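PDB 2HKE: diphosphomevalonate decarboxylase, putative, which probably catalyses the ATP-dependent decarboxylation of (R)-5-diphosphomevalonate to isopentenyl diphosphate, the isoprenoid and sterol precursor made by the mevalonate pathway. Local coordinates for residues 31-39 / 216-225; 241-252 / 286-294. The protein carries 1 engineered substitution. One frame throughout, in Å; residues are numbered along the deposited sequence.

Contact 1: 31-39 / 216-225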
loop_
_atom_site.group_PDB
_atom_site.type_symbol
_atom_site.label_atom_id
_atom_site.label_comp_id
_atom_site.label_asym_id
_atom_site.label_seq_id
_atom_site.Cartn_x
_atom_site.Cartn_y
_atom_site.Cartn_z
ATOM N N LEU A 31 0.351 -5.629 15.968
ATOM C CA LEU A 31 -0.866 -5.014 16.487
ATOM C C LEU A 31 -0.613 -3.506 16.558
ATOM O O LEU A 31 0.363 -3.066 17.188
ATOM C CB LEU A 31 -1.242 -5.559 17.889
ATOM C CG LEU A 31 -1.122 -7.057 18.044
ATOM C CD1 LEU A 31 -1.479 -7.436 19.479
ATOM C CD2 LEU A 31 -2.049 -7.733 17.069
ATOM N N PRO A 32 -1.412 -2.722 15.832
ATOM C CA PRO A 32 -1.067 -1.330 15.657
ATOM C C PRO A 32 -1.599 -0.444 16.791
ATOM O O PRO A 32 -2.503 -0.870 17.523
ATOM C CB PRO A 32 -1.716 -1.001 14.354
ATOM C CG PRO A 32 -2.969 -1.803 14.349
ATOM C CD PRO A 32 -2.611 -3.078 15.078
ATOM N N THR A 33 -1.037 0.759 16.927
ATOM C CA THR A 33 -1.573 1.742 17.888
ATOM C C THR A 33 -2.910 2.346 17.482
ATOM O O THR A 33 -3.632 2.884 18.323
ATOM C CB THR A 33 -0.578 2.898 18.098
ATOM O OG1 THR A 33 -0.168 3.439 16.822
ATOM C CG2 THR A 33 0.639 2.426 18.784
ATOM N N ASN A 34 -3.242 2.322 16.182
ATOM C CA ASN A 34 -4.471 2.951 15.709
ATOM C C ASN A 34 -4.946 2.233 14.445
ATOM O O ASN A 34 -4.164 1.481 13.815
ATOM C CB ASN A 34 -4.228 4.436 15.413
ATOM C CG ASN A 34 -3.024 4.664 14.518
ATOM O OD1 ASN A 34 -1.905 4.831 15.030
ATOM N ND2 ASN A 34 -3.225 4.608 13.161
ATOM N N ASP A 35 -6.188 2.471 14.094
ATOM C CA ASP A 35 -6.721 1.949 12.850
ATOM C C ASP A 35 -6.019 2.621 11.672
ATOM O O ASP A 35 -5.498 3.733 11.762
ATOM C CB ASP A 35 -8.182 2.281 12.716
ATOM C CG ASP A 35 -9.098 1.522 13.672
ATOM O OD1 ASP A 35 -8.720 0.597 14.434
ATOM O OD2 ASP A 35 -10.296 1.919 13.634
ATOM N N SER A 36 -6.087 1.960 10.520
ATOM C CA SER A 36 -5.652 2.588 9.285
ATOM C C SER A 36 -6.688 2.313 8.204
ATOM O O SER A 36 -7.571 1.484 8.406
ATOM C CB SER A 36 -4.257 2.137 8.888
ATOM O OG SER A 36 -4.080 0.739 8.928
ATOM N N PHE A 37 -6.581 2.988 7.075
ATOM C CA PHE A 37 -7.657 2.947 6.112
ATOM C C PHE A 37 -6.968 3.147 4.772
ATOM O O PHE A 37 -6.209 4.115 4.617
ATOM C CB PHE A 37 -8.612 4.121 6.428
ATOM C CG PHE A 37 -10.079 3.902 6.040
ATOM C CD1 PHE A 37 -10.488 2.998 5.068
ATOM C CD2 PHE A 37 -11.019 4.741 6.604
ATOM C CE1 PHE A 37 -11.855 2.878 4.750
ATOM C CE2 PHE A 37 -12.376 4.639 6.312
ATOM C CZ PHE A 37 -12.789 3.706 5.349
ATOM N N SER A 38 -7.228 2.245 3.807
ATOM C CA SER A 38 -6.494 2.284 2.554
ATOM C C SER A 38 -7.413 2.019 1.379
ATOM O O SER A 38 -8.559 1.545 1.544
ATOM C CB SER A 38 -5.380 1.249 2.541
ATOM O OG SER A 38 -5.917 -0.049 2.798
ATOM N N ILE A 39 -6.917 2.385 0.214
ATOM C CA ILE A 39 -7.521 2.010 -1.051
ATOM C C ILE A 39 -6.675 0.910 -1.652
ATOM O O ILE A 39 -5.456 1.035 -1.829
ATOM C CB ILE A 39 -7.585 3.208 -2.031
ATOM C CG1 ILE A 39 -8.461 4.322 -1.482
ATOM C CG2 ILE A 39 -8.122 2.791 -3.446
ATOM C CD1 ILE A 39 -8.583 5.486 -2.404
ATOM N N ARG A 216 -2.200 11.983 18.404
ATOM C CA ARG A 216 -2.579 11.267 17.143
ATOM C C ARG A 216 -3.394 10.006 17.435
ATOM O O ARG A 216 -4.433 9.789 16.829
ATOM C CB ARG A 216 -1.352 10.971 16.300
ATOM C CG ARG A 216 -1.664 10.082 15.086
ATOM C CD ARG A 216 -0.491 9.858 14.198
ATOM N NE ARG A 216 -0.904 8.917 13.156
ATOM C CZ ARG A 216 -1.787 9.178 12.198
ATOM N NH1 ARG A 216 -2.306 10.393 12.027
ATOM N NH2 ARG A 216 -2.107 8.201 11.349
ATOM N N ILE A 217 -2.903 9.187 18.359
ATOM C CA ILE A 217 -3.494 7.909 18.682
ATOM C C ILE A 217 -4.773 8.101 19.439
ATOM O O ILE A 217 -5.779 7.449 19.188
ATOM C CB ILE A 217 -2.486 7.054 19.496
ATOM C CG1 ILE A 217 -1.297 6.721 18.581
ATOM C CG2 ILE A 217 -3.158 5.816 20.126
ATOM C CD1 ILE A 217 -0.051 6.195 19.265
ATOM N N SER A 218 -4.753 9.041 20.384
ATOM C CA SER A 218 -5.894 9.196 21.250
ATOM C C SER A 218 -7.055 9.935 20.610
ATOM O O SER A 218 -8.208 9.570 20.811
ATOM C CB SER A 218 -5.459 9.965 22.501
ATOM O OG SER A 218 -6.530 9.958 23.404
ATOM N N GLU A 219 -6.767 10.998 19.872
ATOM C CA GLU A 219 -7.795 11.885 19.360
ATOM C C GLU A 219 -7.890 11.879 17.833
ATOM O O GLU A 219 -8.970 11.782 17.307
ATOM C CB GLU A 219 -7.506 13.306 19.864
ATOM C CG GLU A 219 -8.442 14.387 19.334
ATOM C CD GLU A 219 -8.103 15.787 19.825
ATOM O OE1 GLU A 219 -8.555 16.179 20.924
ATOM O OE2 GLU A 219 -7.451 16.479 19.058
ATOM N N THR A 220 -6.776 11.998 17.137
ATOM C CA THR A 220 -6.824 12.440 15.741
ATOM C C THR A 220 -7.296 11.290 14.857
ATOM O O THR A 220 -8.170 11.444 14.028
ATOM C CB THR A 220 -5.470 12.941 15.257
ATOM O OG1 THR A 220 -4.988 13.971 16.155
ATOM C CG2 THR A 220 -5.556 13.531 13.844
ATOM N N VAL A 221 -6.673 10.136 15.010
ATOM C CA VAL A 221 -7.067 9.010 14.098
ATOM C C VAL A 221 -8.526 8.665 14.305
ATOM O O VAL A 221 -9.262 8.550 13.331
ATOM C CB VAL A 221 -6.149 7.815 14.201
ATOM C CG1 VAL A 221 -6.736 6.582 13.427
ATOM C CG2 VAL A 221 -4.753 8.190 13.654
ATOM N N PRO A 222 -8.978 8.470 15.561
ATOM C CA PRO A 222 -10.408 8.256 15.718
ATOM C C PRO A 222 -11.335 9.298 15.045
ATOM O O PRO A 222 -12.341 8.898 14.412
ATOM C CB PRO A 222 -10.579 8.229 17.243
ATOM C CG PRO A 222 -9.324 7.696 17.747
ATOM C CD PRO A 222 -8.262 8.279 16.833
ATOM N N GLU A 223 -10.990 10.575 15.140
ATOM C CA GLU A 223 -11.721 11.677 14.486
ATOM C C GLU A 223 -11.711 11.436 12.958
ATOM O O GLU A 223 -12.764 11.473 12.296
ATOM C CB GLU A 223 -11.057 13.045 14.684
ATOM C CG GLU A 223 -11.149 13.749 16.057
ATOM C CD GLU A 223 -10.249 15.008 16.191
ATOM O OE1 GLU A 223 -9.203 15.161 15.460
ATOM O OE2 GLU A 223 -10.634 15.857 17.046
ATOM N N ARG A 224 -10.530 11.185 12.402
ATOM C CA ARG A 224 -10.409 11.119 10.941
ATOM C C ARG A 224 -11.010 9.843 10.351
ATOM O O ARG A 224 -11.547 9.871 9.233
ATOM C CB ARG A 224 -8.953 11.277 10.505
ATOM C CG ARG A 224 -8.430 12.623 10.865
ATOM C CD ARG A 224 -7.019 12.865 10.356
ATOM N NE ARG A 224 -6.627 14.226 10.775
ATOM C CZ ARG A 224 -5.392 14.664 10.814
ATOM N NH1 ARG A 224 -4.392 13.897 10.461
ATOM N NH2 ARG A 224 -5.164 15.897 11.216
ATOM N N MET A 225 -10.974 8.748 11.102
ATOM C CA MET A 225 -11.674 7.508 10.690
ATOM C C MET A 225 -13.180 7.771 10.523
ATOM O O MET A 225 -13.782 7.324 9.558
ATOM C CB MET A 225 -11.470 6.372 11.691
ATOM C CG MET A 225 -10.018 5.816 11.728
ATOM S SD MET A 225 -9.539 4.994 10.166
ATOM C CE MET A 225 -10.829 3.735 10.058
HETATM O O HOH W 1 -6.207 4.860 18.201
HETATM O O HOH W 2 -0.031 6.310 13.659
#
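Thr33 meets Ile217 at about a right angle, its CB lying 3.5 Å from CD1 at the end of the isoleucine. The CG2 branch of Ile217 turns instead to the threonine carbonyl, and a water beside this pair donates to both Thr33 O and Ile217 O, so the loop and helix backbones are joined through solvent. Asn34 follows with CG between its backbone N and carbonyl carbon (chi1 51°), which lays the amide against the two methyls of Val221; Asn34 CB is 3.9 Å from Val221 CG1, and ND2 lies beside Val221 CG2. Both ends of that amide are held. OD1 accepts from Thr33 OG1 and from a second water, which in turn takes the N-H of Arg216 NE, while ND2 donates to Asp35 O at 2.8 Å and to Lys18 O. With these partners the amide can hardly flip. Arg216, whose guanidinium carries Val221 CG2 over one face 3.4 Å above its plane, is linked to Asn34 OD1 by the water at NE; NH2 shares Lys18 O with Asn34 ND2, and NH1 forms a salt bridge with Glu247. The carbonyl oxygen of Asp35 packs on Val221 CG1 and its CB on Met225 SD, 4.0 Å away, leaving OD1 to the backbone N of Lys160. At Phe37 the contact becomes Met-aromatic: Met225, bent at chi2 and chi3, folds its CE back to within 3.6 Å of ring atom CD2, and its sulfur sits obliquely to the ring. This is an interdomain seam, in which residues 33-37, in the N-terminal domain, pack on a helix of the C-terminal domain. Strand 36-40 runs between strands 5-15 and 155-159, with Phe37 also touching Phe16 and Ile157. Ser229 and Ile232, farther along helix 213-234, also touch the Phe37 ring, and helix 237-256 packs beside that helix.

Contact 2: 241-252 / 286-294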
loop_
_atom_site.group_PDB
_atom_site.type_symbol
_atom_site.label_atom_id
_atom_site.label_comp_id
_atom_site.label_asym_id
_atom_site.label_seq_id
_atom_site.Cartn_x
_atom_site.Cartn_y
_atom_site.Cartn_z
ATOM N N ALA A 241 -10.217 14.051 0.261
ATOM C CA ALA A 241 -8.937 14.594 -0.175
ATOM C C ALA A 241 -8.229 15.379 0.933
ATOM O O ALA A 241 -7.019 15.248 1.136
ATOM C CB ALA A 241 -9.134 15.483 -1.408
ATOM N N GLU A 242 -8.999 16.184 1.622
ATOM C CA GLU A 242 -8.511 16.932 2.763
ATOM C C GLU A 242 -7.954 16.060 3.891
ATOM O O GLU A 242 -6.848 16.343 4.404
ATOM C CB GLU A 242 -9.645 17.882 3.270
ATOM C CG GLU A 242 -9.941 19.001 2.314
ATOM C CD GLU A 242 -11.387 19.557 2.438
ATOM O OE1 GLU A 242 -12.070 19.258 3.449
ATOM O OE2 GLU A 242 -11.809 20.340 1.532
ATOM N N ILE A 243 -8.679 15.003 4.248
ATOM C CA ILE A 243 -8.203 14.023 5.250
ATOM C C ILE A 243 -6.910 13.409 4.765
ATOM O O ILE A 243 -5.944 13.263 5.526
ATOM C CB ILE A 243 -9.253 12.901 5.536
ATOM C CG1 ILE A 243 -10.441 13.497 6.251
ATOM C CG2 ILE A 243 -8.620 11.664 6.272
ATOM C CD1 ILE A 243 -10.090 14.035 7.650
ATOM N N ALA A 244 -6.876 12.980 3.494
ATOM C CA ALA A 244 -5.668 12.299 3.012
ATOM C C ALA A 244 -4.408 13.210 3.107
ATOM O O ALA A 244 -3.300 12.772 3.463
ATOM C CB ALA A 244 -5.882 11.809 1.595
ATOM N N MET A 245 -4.564 14.497 2.770
ATOM C CA MET A 245 -3.440 15.421 2.812
ATOM C C MET A 245 -3.072 15.761 4.260
ATOM O O MET A 245 -1.907 15.932 4.568
ATOM C CB MET A 245 -3.764 16.690 2.026
ATOM C CG MET A 245 -3.762 16.391 0.514
ATOM S SD MET A 245 -3.997 17.739 -0.600
ATOM C CE MET A 245 -5.745 18.047 -0.425
ATOM N N LEU A 246 -4.054 15.852 5.138
ATOM C CA LEU A 246 -3.756 16.097 6.569
ATOM C C LEU A 246 -2.986 14.944 7.150
ATOM O O LEU A 246 -2.018 15.123 7.850
ATOM C CB LEU A 246 -5.039 16.253 7.368
ATOM C CG LEU A 246 -5.766 17.574 7.183
ATOM C CD1 LEU A 246 -7.184 17.472 7.803
ATOM C CD2 LEU A 246 -4.943 18.698 7.813
ATOM N N GLU A 247 -3.371 13.742 6.799
ATOM C CA GLU A 247 -2.711 12.546 7.300
ATOM C C GLU A 247 -1.297 12.439 6.781
ATOM O O GLU A 247 -0.347 12.120 7.517
ATOM C CB GLU A 247 -3.523 11.323 6.881
ATOM C CG GLU A 247 -4.667 10.992 7.819
ATOM C CD GLU A 247 -4.169 10.421 9.131
ATOM O OE1 GLU A 247 -3.583 9.307 9.123
ATOM O OE2 GLU A 247 -4.299 11.119 10.178
ATOM N N SER A 248 -1.118 12.714 5.498
ATOM C CA SER A 248 0.206 12.701 4.900
ATOM C C SER A 248 1.101 13.723 5.535
ATOM O O SER A 248 2.248 13.440 5.880
ATOM C CB SER A 248 0.067 13.008 3.417
ATOM O OG SER A 248 1.334 12.959 2.770
ATOM N N ASP A 249 0.583 14.942 5.696
ATOM C CA ASP A 249 1.367 15.995 6.365
ATOM C C ASP A 249 1.774 15.557 7.766
ATOM O O ASP A 249 2.961 15.764 8.175
ATOM C CB ASP A 249 0.555 17.301 6.464
ATOM C CG ASP A 249 0.307 17.964 5.136
ATOM O OD1 ASP A 249 0.941 17.642 4.102
ATOM O OD2 ASP A 249 -0.539 18.904 5.136
ATOM N N ASP A 250 0.840 14.961 8.493
ATOM C CA ASP A 250 1.096 14.565 9.885
ATOM C C ASP A 250 2.175 13.486 10.000
ATOM O O ASP A 250 3.048 13.561 10.898
ATOM C CB ASP A 250 -0.177 14.134 10.611
ATOM C CG ASP A 250 -1.093 15.295 11.026
ATOM O OD1 ASP A 250 -0.744 16.495 10.881
ATOM O OD2 ASP A 250 -2.214 14.988 11.558
ATOM N N LEU A 251 2.171 12.495 9.112
ATOM C CA LEU A 251 3.206 11.474 9.150
ATOM C C LEU A 251 4.575 12.076 8.858
ATOM O O LEU A 251 5.574 11.742 9.519
ATOM C CB LEU A 251 2.886 10.388 8.136
ATOM C CG LEU A 251 3.903 9.264 7.994
ATOM C CD1 LEU A 251 4.186 8.610 9.368
ATOM C CD2 LEU A 251 3.398 8.189 7.000
ATOM N N GLN A 252 4.630 13.028 7.923
ATOM C CA GLN A 252 5.918 13.676 7.659
ATOM C C GLN A 252 6.356 14.492 8.910
ATOM O O GLN A 252 7.554 14.504 9.235
ATOM C CB GLN A 252 5.889 14.537 6.382
ATOM C CG GLN A 252 5.901 13.660 5.114
ATOM C CD GLN A 252 5.641 14.408 3.857
ATOM O OE1 GLN A 252 5.067 15.526 3.871
ATOM N NE2 GLN A 252 6.018 13.793 2.734
ATOM N N THR A 286 -10.690 21.619 -4.069
ATOM C CA THR A 286 -9.796 20.479 -3.843
ATOM C C THR A 286 -10.104 19.416 -4.911
ATOM O O THR A 286 -10.976 18.569 -4.741
ATOM C CB THR A 286 -9.932 19.957 -2.459
ATOM O OG1 THR A 286 -9.702 21.038 -1.509
ATOM C CG2 THR A 286 -8.872 18.809 -2.224
ATOM N N ALA A 287 -9.406 19.549 -6.037
ATOM C CA ALA A 287 -9.550 18.639 -7.154
ATOM C C ALA A 287 -8.600 17.441 -7.083
ATOM O O ALA A 287 -8.796 16.408 -7.759
ATOM C CB ALA A 287 -9.361 19.424 -8.463
ATOM N N LEU A 288 -7.530 17.582 -6.310
ATOM C CA LEU A 288 -6.381 16.656 -6.395
ATOM C C LEU A 288 -5.841 16.517 -4.985
ATOM O O LEU A 288 -5.724 17.509 -4.287
ATOM C CB LEU A 288 -5.304 17.195 -7.368
ATOM C CG LEU A 288 -4.072 16.347 -7.650
ATOM C CD1 LEU A 288 -4.465 14.930 -8.269
ATOM C CD2 LEU A 288 -3.080 17.084 -8.578
ATOM N N ALA A 289 -5.559 15.282 -4.554
ATOM C CA ALA A 289 -4.973 15.019 -3.256
ATOM C C ALA A 289 -3.692 14.260 -3.406
ATOM O O ALA A 289 -3.549 13.438 -4.328
ATOM C CB ALA A 289 -5.934 14.179 -2.359
ATOM N N TYR A 290 -2.731 14.554 -2.520
ATOM C CA TYR A 290 -1.462 13.802 -2.412
ATOM C C TYR A 290 -1.488 12.953 -1.131
ATOM O O TYR A 290 -2.165 13.287 -0.154
ATOM C CB TYR A 290 -0.245 14.733 -2.405
ATOM C CG TYR A 290 -0.233 15.719 -1.276
ATOM C CD1 TYR A 290 0.112 15.313 0.036
ATOM C CD2 TYR A 290 -0.625 17.055 -1.487
ATOM C CE1 TYR A 290 0.050 16.251 1.096
ATOM C CE2 TYR A 290 -0.653 17.975 -0.453
ATOM C CZ TYR A 290 -0.295 17.572 0.830
ATOM O OH TYR A 290 -0.365 18.524 1.837
ATOM N N THR A 291 -0.710 11.872 -1.152
ATOM C CA THR A 291 -0.288 11.222 0.058
ATOM C C THR A 291 1.072 10.586 -0.169
ATOM O O THR A 291 1.339 10.096 -1.250
ATOM C CB THR A 291 -1.319 10.243 0.613
ATOM O OG1 THR A 291 -0.938 9.893 1.939
ATOM C CG2 THR A 291 -1.413 8.961 -0.209
ATOM N N PHE A 292 1.924 10.657 0.849
ATOM C CA PHE A 292 3.189 9.973 0.907
ATOM C C PHE A 292 3.125 8.932 2.009
ATOM O O PHE A 292 2.523 9.182 3.047
ATOM C CB PHE A 292 4.341 10.976 1.215
ATOM C CG PHE A 292 4.508 12.026 0.142
ATOM C CD1 PHE A 292 3.647 13.095 0.097
ATOM C CD2 PHE A 292 5.488 11.913 -0.847
ATOM C CE1 PHE A 292 3.751 14.066 -0.866
ATOM C CE2 PHE A 292 5.584 12.858 -1.826
ATOM C CZ PHE A 292 4.715 13.927 -1.857
ATOM N N ASP A 293 3.775 7.794 1.789
ATOM C CA ASP A 293 3.782 6.683 2.765
ATOM C C ASP A 293 5.216 6.211 3.113
ATOM O O ASP A 293 5.653 5.135 2.741
ATOM C CB ASP A 293 2.945 5.528 2.191
ATOM C CG ASP A 293 2.129 4.750 3.268
ATOM O OD1 ASP A 293 1.462 5.360 4.134
ATOM O OD2 ASP A 293 2.204 3.490 3.266
ATOM N N ALA A 294 5.973 6.980 3.858
ATOM C CA ALA A 294 7.312 6.462 4.290
ATOM C C ALA A 294 8.266 6.281 3.115
ATOM O O ALA A 294 9.063 5.333 3.027
ATOM C CB ALA A 294 7.234 5.146 5.145
HETATM O O HOH W 3 -2.895 10.212 3.587
HETATM O O HOH W 4 3.365 11.209 4.741
#
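Met245 covers one face of the Tyr290 ring, its CG 3.6 Å from the centroid and only 10° off the normal, a CH-pi contact. The sulfur beyond it lies oblique to the same ring, 3.4 Å from CE2, and makes the contact Met-aromatic as well. In the ring plane, Ser248 OG and Asp249 OD1 stand at the edge. The tyrosine can reach them because its first torsion folds the ring back over its own backbone, which carries it across the flank of the helix toward Asp249; OH then donates to OD1 of Asp249 at 2.8 Å, on the syn side of the carboxylate. Phe292 receives Ser248 OG at its edge and Gln252 NE2 obliquely, 3.5 Å from CG. The same serine hydroxyl accepts the N-H of Phe292 in a fairly straight bond of 159°, tying side chain to backbone. Two waters fill in the line between helix and strand: one takes its proton from Thr291 OG1, which also bonds Lys18 NZ, and donates to Ala244 O; the other bridges Ser248 O and Phe292 O. At the opposite end Ala241 CB is pressed to 3.4 Å from Thr286 CG2, tighter than usual, and also packs on Ala289 CB. The axes of helix 241-252 and strand 288-291 approach to 7.0 Å, consistent with alanines at the interface, and are inclined by 27°. Strand 288-291 is the outermost strand on its side of the five-stranded C-terminal-domain sheet, paired with strand 298-303; helix 237-256 lies against it, while helix 267-283 adds Lys277 beside Tyr290 and Ile273 beside Phe292.

The two contacts illustrate how two consecutive helices can each pack on a different sheet. Contact 1 joins the N-terminal and C-terminal domains and is mostly buried; contact 2 stays within the C-terminal domain and is partly buried. Their helices, 213-234 and 237-256, are bound directly: Arg224 NH1 forms salt bridges with Asp250 OD2 at 2.7 Å and with Glu247 OE2. Chemistry differs accordingly. Across 31-39 / 216-225 methyl and thioether packing dominates, with polar links passing through water, whereas 241-252 / 286-294 adds direct hydrogen bonds. Lys18 touches both, bonding through its carbonyl to contact 1 and through its amine to contact 2.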